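PDB 2CVI: 75aa long hypothetical regulatory protein AsnC from Pyrococcus horikoshii, which is of unknown function but probably binds a small effector molecule, as a stand-alone Lrp/AsnC-type ligand-binding domain that associates with itself. Local coordinates for residues 25-30 against 57-62. Sequence-based numbering, arbitrary orientation.
Sequences MPEVKE and TEKIRK. With K (potassium ion), chain C.
Lys59 reaches from the C-terminal part of helix 49-59 to the turn before strand 28-33 and meets Met25 and Glu27 there. Its CG lies anti to the backbone N (chi1 -161°), and after a bend at chi2 the chain runs on extended, which carries NZ to the Glu27 carboxylate. NZ forms a salt bridge with Glu27 OE1 at 3.3 Å, with a weak hydrogen bond. A water bridges the other oxygen, donating to Glu27 OE2 at 2.6 Å and accepting from Lys59 NZ at 3.1 Å. Glu27 approaches the ammonium from the opposite direction.

Met25 lies alongside the lysine, the two chains running in opposite senses. Its CG sits beside the backbone N, anti to the carbonyl carbon (chi1 -62°), and the extended chain beyond lays SD and CE along the lysine. SD touches Lys59 CE at 3.6 Å. Without the long lysine chain, as with an alanine here, Glu27 would probably lose its charge partner and a gap would open along one flank of Met25.

Met25 to Val28 form a type I turn; the carbonyl oxygens of both bind the potassium ion, with Leu23 O. This surface contact ties the turn to the last turns of helix 49-59 in the ferredoxin-like fold of Lrp/AsnC ligand-binding domains. Phe55 of that helix packs against Met25, Glu27 and Val28, while Thr46 of strand 40-46 flanks Glu27.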
loop_
_atom_site.group_PDB
_atom_site.type_symbol
_atom_site.label_atom_id
_atom_site.label_comp_id
_atom_site.label_asym_id
_atom_site.label_seq_id
_atom_site.Cartn_x
_atom_site.Cartn_y
_atom_site.Cartn_z
ATOM N N MET A 25 -13.603 -10.980 4.727
ATOM C CA MET A 25 -14.655 -9.973 4.556
ATOM C C MET A 25 -14.826 -9.620 3.095
ATOM O O MET A 25 -13.856 -9.419 2.357
ATOM C CB MET A 25 -14.336 -8.705 5.357
ATOM C CG MET A 25 -14.261 -8.919 6.841
ATOM S SD MET A 25 -13.668 -7.492 7.743
ATOM C CE MET A 25 -13.691 -8.162 9.438
ATOM N N PRO A 26 -16.077 -9.508 2.643
ATOM C CA PRO A 26 -16.282 -9.189 1.238
ATOM C C PRO A 26 -15.644 -7.895 0.700
ATOM O O PRO A 26 -15.230 -7.834 -0.443
ATOM C CB PRO A 26 -17.814 -9.257 1.095
ATOM C CG PRO A 26 -18.294 -8.885 2.413
ATOM C CD PRO A 26 -17.358 -9.582 3.374
ATOM N N GLU A 27 -15.537 -6.889 1.550
ATOM C CA GLU A 27 -14.944 -5.637 1.126
ATOM C C GLU A 27 -13.432 -5.738 0.894
ATOM O O GLU A 27 -12.872 -4.945 0.141
ATOM C CB GLU A 27 -15.147 -4.569 2.194
ATOM C CG GLU A 27 -16.589 -4.168 2.421
ATOM C CD GLU A 27 -17.334 -5.073 3.384
ATOM O OE1 GLU A 27 -16.750 -6.071 3.916
ATOM O OE2 GLU A 27 -18.525 -4.755 3.603
ATOM N N VAL A 28 -12.789 -6.671 1.597
ATOM C CA VAL A 28 -11.347 -6.812 1.550
ATOM C C VAL A 28 -10.897 -7.640 0.369
ATOM O O VAL A 28 -11.247 -8.832 0.270
ATOM C CB VAL A 28 -10.803 -7.400 2.860
ATOM C CG1 VAL A 28 -9.295 -7.632 2.741
ATOM C CG2 VAL A 28 -11.110 -6.446 4.006
ATOM N N LYS A 29 -10.109 -7.007 -0.498
ATOM C CA LYS A 29 -9.655 -7.671 -1.710
ATOM C C LYS A 29 -8.256 -8.216 -1.656
ATOM O O LYS A 29 -7.951 -9.221 -2.322
ATOM C CB LYS A 29 -9.785 -6.733 -2.910
ATOM C CG LYS A 29 -11.194 -6.138 -3.067
ATOM C CD LYS A 29 -12.309 -7.211 -3.006
ATOM C CE LYS A 29 -13.765 -6.647 -3.017
ATOM N NZ LYS A 29 -14.200 -6.137 -4.316
ATOM N N GLU A 30 -7.392 -7.566 -0.878
ATOM C CA GLU A 30 -6.005 -7.998 -0.735
ATOM C C GLU A 30 -5.559 -7.554 0.641
ATOM O O GLU A 30 -6.052 -6.555 1.157
ATOM C CB GLU A 30 -5.066 -7.285 -1.722
ATOM C CG GLU A 30 -5.470 -7.420 -3.152
ATOM C CD GLU A 30 -4.641 -6.552 -4.065
ATOM O OE1 GLU A 30 -3.570 -6.062 -3.644
ATOM O OE2 GLU A 30 -5.065 -6.372 -5.223
ATOM N N THR A 57 -14.770 2.636 10.721
ATOM C CA THR A 57 -15.041 2.956 12.122
ATOM C C THR A 57 -15.864 1.908 12.873
ATOM O O THR A 57 -15.704 1.753 14.105
ATOM C CB THR A 57 -15.672 4.346 12.235
ATOM O OG1 THR A 57 -16.991 4.268 11.716
ATOM C CG2 THR A 57 -14.865 5.409 11.430
ATOM N N GLU A 58 -16.677 1.141 12.161
ATOM C CA GLU A 58 -17.444 0.084 12.816
ATOM C C GLU A 58 -16.867 -1.318 12.686
ATOM O O GLU A 58 -16.600 -1.964 13.694
ATOM C CB GLU A 58 -18.874 0.030 12.308
ATOM C CG GLU A 58 -19.599 1.368 12.344
ATOM C CD GLU A 58 -21.034 1.251 11.828
ATOM O OE1 GLU A 58 -21.587 2.230 11.283
ATOM O OE2 GLU A 58 -21.630 0.172 11.977
ATOM N N LYS A 59 -16.689 -1.788 11.455
ATOM C CA LYS A 59 -16.195 -3.154 11.272
ATOM C C LYS A 59 -14.819 -3.383 11.872
ATOM O O LYS A 59 -14.591 -4.399 12.512
ATOM C CB LYS A 59 -16.188 -3.519 9.791
ATOM C CG LYS A 59 -16.126 -5.022 9.544
ATOM C CD LYS A 59 -16.997 -5.372 8.341
ATOM C CE LYS A 59 -17.185 -6.857 8.144
ATOM N NZ LYS A 59 -17.855 -7.126 6.816
ATOM N N ILE A 60 -13.894 -2.449 11.672
ATOM C CA ILE A 60 -12.558 -2.621 12.225
ATOM C C ILE A 60 -12.574 -2.656 13.753
ATOM O O ILE A 60 -11.750 -3.347 14.358
ATOM C CB ILE A 60 -11.592 -1.527 11.726
ATOM C CG1 ILE A 60 -11.374 -1.711 10.220
ATOM C CG2 ILE A 60 -10.245 -1.608 12.479
ATOM C CD1 ILE A 60 -10.931 -3.099 9.797
ATOM N N ARG A 61 -13.520 -1.951 14.386
ATOM C CA ARG A 61 -13.597 -2.001 15.842
ATOM C C ARG A 61 -14.038 -3.355 16.411
ATOM O O ARG A 61 -13.995 -3.555 17.629
ATOM C CB ARG A 61 -14.494 -0.851 16.361
ATOM C CG ARG A 61 -13.707 0.430 16.507
ATOM C CD ARG A 61 -14.532 1.503 17.235
ATOM N NE ARG A 61 -13.736 2.656 17.613
ATOM C CZ ARG A 61 -13.561 3.726 16.833
ATOM N NH1 ARG A 61 -14.146 3.751 15.629
ATOM N NH2 ARG A 61 -12.843 4.771 17.270
ATOM N N LYS A 62 -14.454 -4.284 15.548
ATOM C CA LYS A 62 -14.818 -5.635 16.018
ATOM C C LYS A 62 -13.537 -6.408 16.303
ATOM O O LYS A 62 -13.582 -7.471 16.928
ATOM C CB LYS A 62 -15.651 -6.399 14.961
ATOM C CG LYS A 62 -17.003 -5.744 14.654
ATOM C CD LYS A 62 -17.829 -6.513 13.617
ATOM C CE LYS A 62 -18.214 -7.872 14.151
ATOM N NZ LYS A 62 -18.710 -7.760 15.548
HETATM K K K C . -12.477 -10.963 0.600
HETATM O O HOH W 1 -19.589 -4.691 6.014
HETATM O O HOH W 2 -15.329 -12.451 1.143
#